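Beta-n-acetylhexosaminidase (PDB 4AZI) hydrolyses terminal beta-linked N-acetylhexosamine residues, as the GH20 catalytic module of a pneumococcal exo-beta-D-N-acetylglucosaminidase. Local coordinates at residues Glu78-Tyr83 with Asn88-Thr93; Phe53-Met58 with Met167-Gly172. The protein carries 2 engineered substitutions. One frame throughout, in Å; residues are numbered along the deposited sequence.

Contact 1 of 2, residues Glu78-Tyr83 with Asn88-Thr93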
loop_
_atom_site.group_PDB
_atom_site.type_symbol
_atom_site.label_atom_id
_atom_site.label_comp_id
_atom_site.label_asym_id
_atom_site.label_seq_id
_atom_site.Cartn_x
_atom_site.Cartn_y
_atom_site.Cartn_z
ATOM N N GLU A 78 21.377 -6.560 7.064
ATOM C CA GLU A 78 21.527 -7.987 7.385
ATOM C C GLU A 78 20.207 -8.753 7.493
ATOM O O GLU A 78 20.088 -9.855 6.965
ATOM C CB GLU A 78 22.373 -8.176 8.645
ATOM C CG GLU A 78 23.868 -8.138 8.354
ATOM C CD GLU A 78 24.695 -7.614 9.513
ATOM O OE1 GLU A 78 24.152 -7.457 10.633
ATOM O OE2 GLU A 78 25.894 -7.338 9.293
ATOM N N GLY A 79 19.221 -8.183 8.182
ATOM C CA GLY A 79 17.885 -8.792 8.236
ATOM C C GLY A 79 17.270 -8.955 6.845
ATOM O O GLY A 79 16.686 -9.996 6.515
ATOM N N THR A 80 17.422 -7.929 6.015
ATOM C CA THR A 80 16.807 -7.930 4.692
ATOM C C THR A 80 17.471 -8.943 3.755
ATOM O O THR A 80 16.780 -9.702 3.066
ATOM C CB THR A 80 16.739 -6.501 4.111
ATOM O OG1 THR A 80 15.825 -5.734 4.903
ATOM C CG2 THR A 80 16.269 -6.505 2.660
ATOM N N LYS A 81 18.803 -8.977 3.758
ATOM C CA LYS A 81 19.554 -10.005 3.024
ATOM C C LYS A 81 19.263 -11.431 3.518
ATOM O O LYS A 81 19.278 -12.370 2.723
ATOM C CB LYS A 81 21.057 -9.710 3.061
ATOM C CG LYS A 81 21.439 -8.434 2.326
ATOM C CD LYS A 81 22.935 -8.346 2.082
ATOM C CE LYS A 81 23.215 -7.358 0.961
ATOM N NZ LYS A 81 24.672 -7.120 0.796
ATOM N N ALA A 82 18.982 -11.582 4.815
ATOM C CA ALA A 82 18.628 -12.885 5.406
ATOM C C ALA A 82 17.254 -13.379 4.964
ATOM O O ALA A 82 17.004 -14.591 4.910
ATOM C CB ALA A 82 18.692 -12.823 6.925
ATOM N N TYR A 83 16.348 -12.444 4.690
ATOM C CA TYR A 83 15.075 -12.823 4.090
ATOM C C TYR A 83 15.289 -13.155 2.611
ATOM O O TYR A 83 14.920 -14.242 2.155
ATOM C CB TYR A 83 13.976 -11.760 4.281
ATOM C CG TYR A 83 12.848 -11.984 3.311
ATOM C CD1 TYR A 83 11.977 -13.071 3.466
ATOM C CD2 TYR A 83 12.701 -11.165 2.189
ATOM C CE1 TYR A 83 10.970 -13.316 2.545
ATOM C CE2 TYR A 83 11.694 -11.400 1.261
ATOM C CZ TYR A 83 10.833 -12.473 1.448
ATOM O OH TYR A 83 9.841 -12.709 0.526
ATOM N N ASN A 88 19.490 -7.355 -7.391
ATOM C CA ASN A 88 19.159 -6.039 -7.961
ATOM C C ASN A 88 19.365 -4.863 -7.000
ATOM O O ASN A 88 19.385 -3.704 -7.422
ATOM C CB ASN A 88 17.712 -6.023 -8.479
ATOM C CG ASN A 88 17.480 -7.002 -9.620
ATOM O OD1 ASN A 88 18.410 -7.378 -10.339
ATOM N ND2 ASN A 88 16.229 -7.412 -9.799
ATOM N N GLY A 89 19.510 -5.163 -5.715
ATOM C CA GLY A 89 19.679 -4.131 -4.690
ATOM C C GLY A 89 19.024 -4.537 -3.386
ATOM O O GLY A 89 18.388 -5.592 -3.305
ATOM N N THR A 90 19.172 -3.698 -2.364
ATOM C CA THR A 90 18.702 -4.039 -1.027
ATOM C C THR A 90 17.637 -3.081 -0.517
ATOM O O THR A 90 16.558 -3.513 -0.116
ATOM C CB THR A 90 19.858 -4.100 -0.003
ATOM O OG1 THR A 90 20.884 -4.979 -0.479
ATOM C CG2 THR A 90 19.358 -4.610 1.353
ATOM N N ALA A 91 17.946 -1.787 -0.514
ATOM C CA ALA A 91 17.055 -0.799 0.078
ATOM C C ALA A 91 17.100 0.524 -0.662
ATOM O O ALA A 91 18.148 0.942 -1.163
ATOM C CB ALA A 91 17.382 -0.590 1.554
ATOM N N LEU A 92 15.939 1.165 -0.742
ATOM C CA LEU A 92 15.845 2.528 -1.222
ATOM C C LEU A 92 16.411 3.469 -0.154
ATOM O O LEU A 92 16.321 3.183 1.052
ATOM C CB LEU A 92 14.387 2.873 -1.535
ATOM C CG LEU A 92 13.699 2.157 -2.707
ATOM C CD1 LEU A 92 12.223 2.532 -2.790
ATOM C CD2 LEU A 92 14.391 2.465 -4.031
ATOM N N THR A 93 17.011 4.571 -0.604
ATOM C CA THR A 93 17.547 5.596 0.291
ATOM C C THR A 93 16.502 6.679 0.530
ATOM O O THR A 93 15.469 6.717 -0.155
ATOM C CB THR A 93 18.786 6.290 -0.306
ATOM O OG1 THR A 93 18.394 7.043 -1.459
ATOM C CG2 THR A 93 19.881 5.279 -0.664
#

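Contact 2 of 2, residues Phe53-Met58 with Met167-Gly172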
loop_
_atom_site.group_PDB
_atom_site.type_symbol
_atom_site.label_atom_id
_atom_site.label_comp_id
_atom_site.label_asym_id
_atom_site.label_seq_id
_atom_site.Cartn_x
_atom_site.Cartn_y
_atom_site.Cartn_z
ATOM N N PHE A 53 13.881 0.125 2.945
ATOM C CA PHE A 53 13.954 1.580 3.049
ATOM C C PHE A 53 14.746 1.981 4.280
ATOM O O PHE A 53 14.396 1.621 5.407
ATOM C CB PHE A 53 12.552 2.198 3.082
ATOM C CG PHE A 53 12.538 3.702 3.194
ATOM C CD1 PHE A 53 13.475 4.487 2.521
ATOM C CD2 PHE A 53 11.560 4.338 3.949
ATOM C CE1 PHE A 53 13.444 5.874 2.617
ATOM C CE2 PHE A 53 11.519 5.725 4.046
ATOM C CZ PHE A 53 12.464 6.494 3.379
ATOM N N LEU A 54 15.815 2.736 4.047
ATOM C CA LEU A 54 16.603 3.322 5.125
ATOM C C LEU A 54 16.608 4.839 5.027
ATOM O O LEU A 54 16.875 5.405 3.961
ATOM C CB LEU A 54 18.044 2.812 5.097
ATOM C CG LEU A 54 18.284 1.304 5.134
ATOM C CD1 LEU A 54 19.726 1.009 4.737
ATOM C CD2 LEU A 54 17.961 0.756 6.516
ATOM N N LEU A 55 16.304 5.479 6.152
ATOM C CA LEU A 55 16.438 6.917 6.295
ATOM C C LEU A 55 17.911 7.273 6.471
ATOM O O LEU A 55 18.716 6.424 6.857
ATOM C CB LEU A 55 15.667 7.402 7.529
ATOM C CG LEU A 55 14.229 6.929 7.759
ATOM C CD1 LEU A 55 13.803 7.188 9.196
ATOM C CD2 LEU A 55 13.279 7.588 6.768
ATOM N N ASP A 56 18.247 8.536 6.225
ATOM C CA ASP A 56 19.603 9.028 6.444
ATOM C C ASP A 56 20.049 8.866 7.893
ATOM O O ASP A 56 21.179 8.446 8.138
ATOM C CB ASP A 56 19.737 10.482 5.995
ATOM C CG ASP A 56 19.569 10.641 4.497
ATOM O OD1 ASP A 56 19.927 9.705 3.752
ATOM O OD2 ASP A 56 19.078 11.702 4.064
ATOM N N ASP A 57 19.160 9.196 8.836
ATOM C CA ASP A 57 19.394 8.939 10.255
ATOM C C ASP A 57 18.469 7.852 10.797
ATOM O O ASP A 57 17.249 8.037 10.875
ATOM C CB ASP A 57 19.218 10.205 11.115
ATOM C CG ASP A 57 19.396 9.915 12.600
ATOM O OD1 ASP A 57 20.218 9.042 12.936
ATOM O OD2 ASP A 57 18.720 10.541 13.438
ATOM N N MET A 58 19.070 6.744 11.213
ATOM C CA MET A 58 18.328 5.587 11.698
ATOM C C MET A 58 18.552 5.355 13.189
ATOM O O MET A 58 18.401 4.235 13.675
ATOM C CB MET A 58 18.708 4.335 10.889
ATOM C CG MET A 58 18.167 4.320 9.471
ATOM S SD MET A 58 16.363 4.290 9.392
ATOM C CE MET A 58 15.987 2.589 9.789
ATOM N N MET A 167 7.377 7.061 10.277
ATOM C CA MET A 167 6.208 7.940 10.277
ATOM C C MET A 167 6.627 9.423 10.337
ATOM O O MET A 167 5.997 10.277 9.695
ATOM C CB MET A 167 5.271 7.606 11.439
ATOM C CG MET A 167 4.456 6.338 11.292
ATOM S SD MET A 167 3.431 6.180 12.773
ATOM C CE MET A 167 2.360 4.798 12.351
ATOM N N ASP A 168 7.701 9.707 11.084
ATOM C CA ASP A 168 8.304 11.041 11.134
ATOM C C ASP A 168 8.718 11.538 9.738
ATOM O O ASP A 168 8.429 12.685 9.378
ATOM C CB ASP A 168 9.459 11.106 12.168
ATOM C CG ASP A 168 8.958 10.979 13.627
ATOM O OD1 ASP A 168 7.770 11.228 13.862
ATOM O OD2 ASP A 168 9.738 10.633 14.548
ATOM N N PHE A 169 9.353 10.677 8.943
ATOM C CA PHE A 169 9.740 11.058 7.571
ATOM C C PHE A 169 8.531 11.305 6.645
ATOM O O PHE A 169 8.521 12.279 5.894
ATOM C CB PHE A 169 10.710 10.035 6.965
ATOM C CG PHE A 169 10.883 10.165 5.474
ATOM C CD1 PHE A 169 11.792 11.078 4.939
ATOM C CD2 PHE A 169 10.134 9.375 4.600
ATOM C CE1 PHE A 169 11.949 11.200 3.566
ATOM C CE2 PHE A 169 10.285 9.494 3.220
ATOM C CZ PHE A 169 11.187 10.415 2.707
ATOM N N PHE A 170 7.518 10.440 6.716
ATOM C CA PHE A 170 6.328 10.571 5.867
ATOM C C PHE A 170 5.354 11.671 6.299
ATOM O O PHE A 170 4.606 12.171 5.465
ATOM C CB PHE A 170 5.587 9.227 5.715
ATOM C CG PHE A 170 6.366 8.195 4.959
ATOM C CD1 PHE A 170 6.676 8.384 3.622
ATOM C CD2 PHE A 170 6.801 7.031 5.590
ATOM C CE1 PHE A 170 7.407 7.435 2.921
ATOM C CE2 PHE A 170 7.536 6.080 4.899
ATOM C CZ PHE A 170 7.840 6.282 3.561
ATOM N N ALA A 171 5.368 12.042 7.585
ATOM C CA ALA A 171 4.532 13.134 8.085
ATOM C C ALA A 171 4.676 14.366 7.207
ATOM O O ALA A 171 5.775 14.896 7.039
ATOM C CB ALA A 171 4.871 13.466 9.537
ATOM N N GLY A 172 3.566 14.797 6.622
ATOM C CA GLY A 172 3.557 15.947 5.729
ATOM C C GLY A 172 4.063 15.692 4.319
ATOM O O GLY A 172 4.159 16.623 3.528
#

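Contact 1 of 2, residues Glu78-Tyr83 with Asn88-Thr93
Thr90 meets two side chains of helix 69-83, Thr80 and Lys81, and each of its branches takes one of them. The apolar part is a methyl-to-methyl touch. Thr80 CG2 lies 3.9 Å from Thr90 CG2, and the two side chains cross at a slant. In both threonines CG2 stands anti to the backbone N, with OG1 beside that N (chi1 -67° in Thr80, -53° in Thr90). Thr90 turns its methyl to Thr80 and its hydroxyl to Lys81. Thr80 CG2 also comes within 4.1 Å of Thr90 O.

The second part is van der Waals contact with the last methylene, CE, of Lys81. The extended chain of Lys81 runs across Thr90 at about a right angle. Lys81 CE comes to 3.6 Å from Thr90 OG1, on the solvent-exposed side.

No hydrogen bond joins the two segments. Polar groups use partners on the loop after strand 41-45: Thr80 OG1 bonds to Leu51 O, and Thr90 O accepts from Arg52 NH1. The contact is small and partly buried. It packs the last turn of helix 69-83 against the connection leading to helix 94-106. This helix-loop-helix lies between strands 41-45 and 110-117 of the TIM barrel. Thr80 also touches Ala123 of helix 122-130.

Contact 2 of 2, residues Phe53-Met58 with Met167-Gly172
Phe53 and Phe169 both hold the ring trans to the main-chain nitrogen (chi1 180° and 166°). These torsions carry the two rings toward each other between the loop and the helix.

Phe53 and Phe169 form an offset edge-to-face pair. The edge of Phe53 is turned to a face of Phe169, with ring centroids 5.5 Å apart and planes at 62°. Phe53 CZ lies over that face, 3.7 Å from Phe169 CE2. Phe170 meets Phe53 obliquely, and Phe170 CZ is 3.8 Å from Phe53 CE2. Within the helix, Phe169 CD2 sits 3.6 Å above the plane of the Phe170 ring, over its centre. The three rings thus all touch one another.

Leu55 adds an aliphatic contact. The methyl Leu55 CD2 lies 3.6 Å from Phe169 CB and nearly as close to Phe169 CG, at the root of the ring. All four side chains are buried, and no hydrogen bond crosses between the segments.

Val97 of helix 94-106 touches Phe53, and Lys173 makes a cation-pi contact with Phe169. This is an aromatic cluster in the outer layer of a TIM barrel. It joins the loop after strand 41-45 to the C-terminal end of helix 153-170, the helix that leads into barrel strand 176-180.

How the contacts relate
Both contacts lie in the shell around the eight-stranded parallel barrel of the family 20 catalytic domain. Their centres are about 17 Å apart. Along the chain, 53-58 comes first, then 78-83, 88-93 and finally 167-172, which nests contact 1 inside the loop closed by contact 2. The segments 53-58 and 88-93 touch directly. Leu92 O probably accepts a hydrogen bond from Leu54 N at 3.1 Å, and Ala91 and Thr93 pack on Phe53. The two connections running side by side thus link helix 69-83 to helix 153-170. All four segments belong to the helices and loops between strands 41-45 and 176-180, so the contacts join successive units of the barrel.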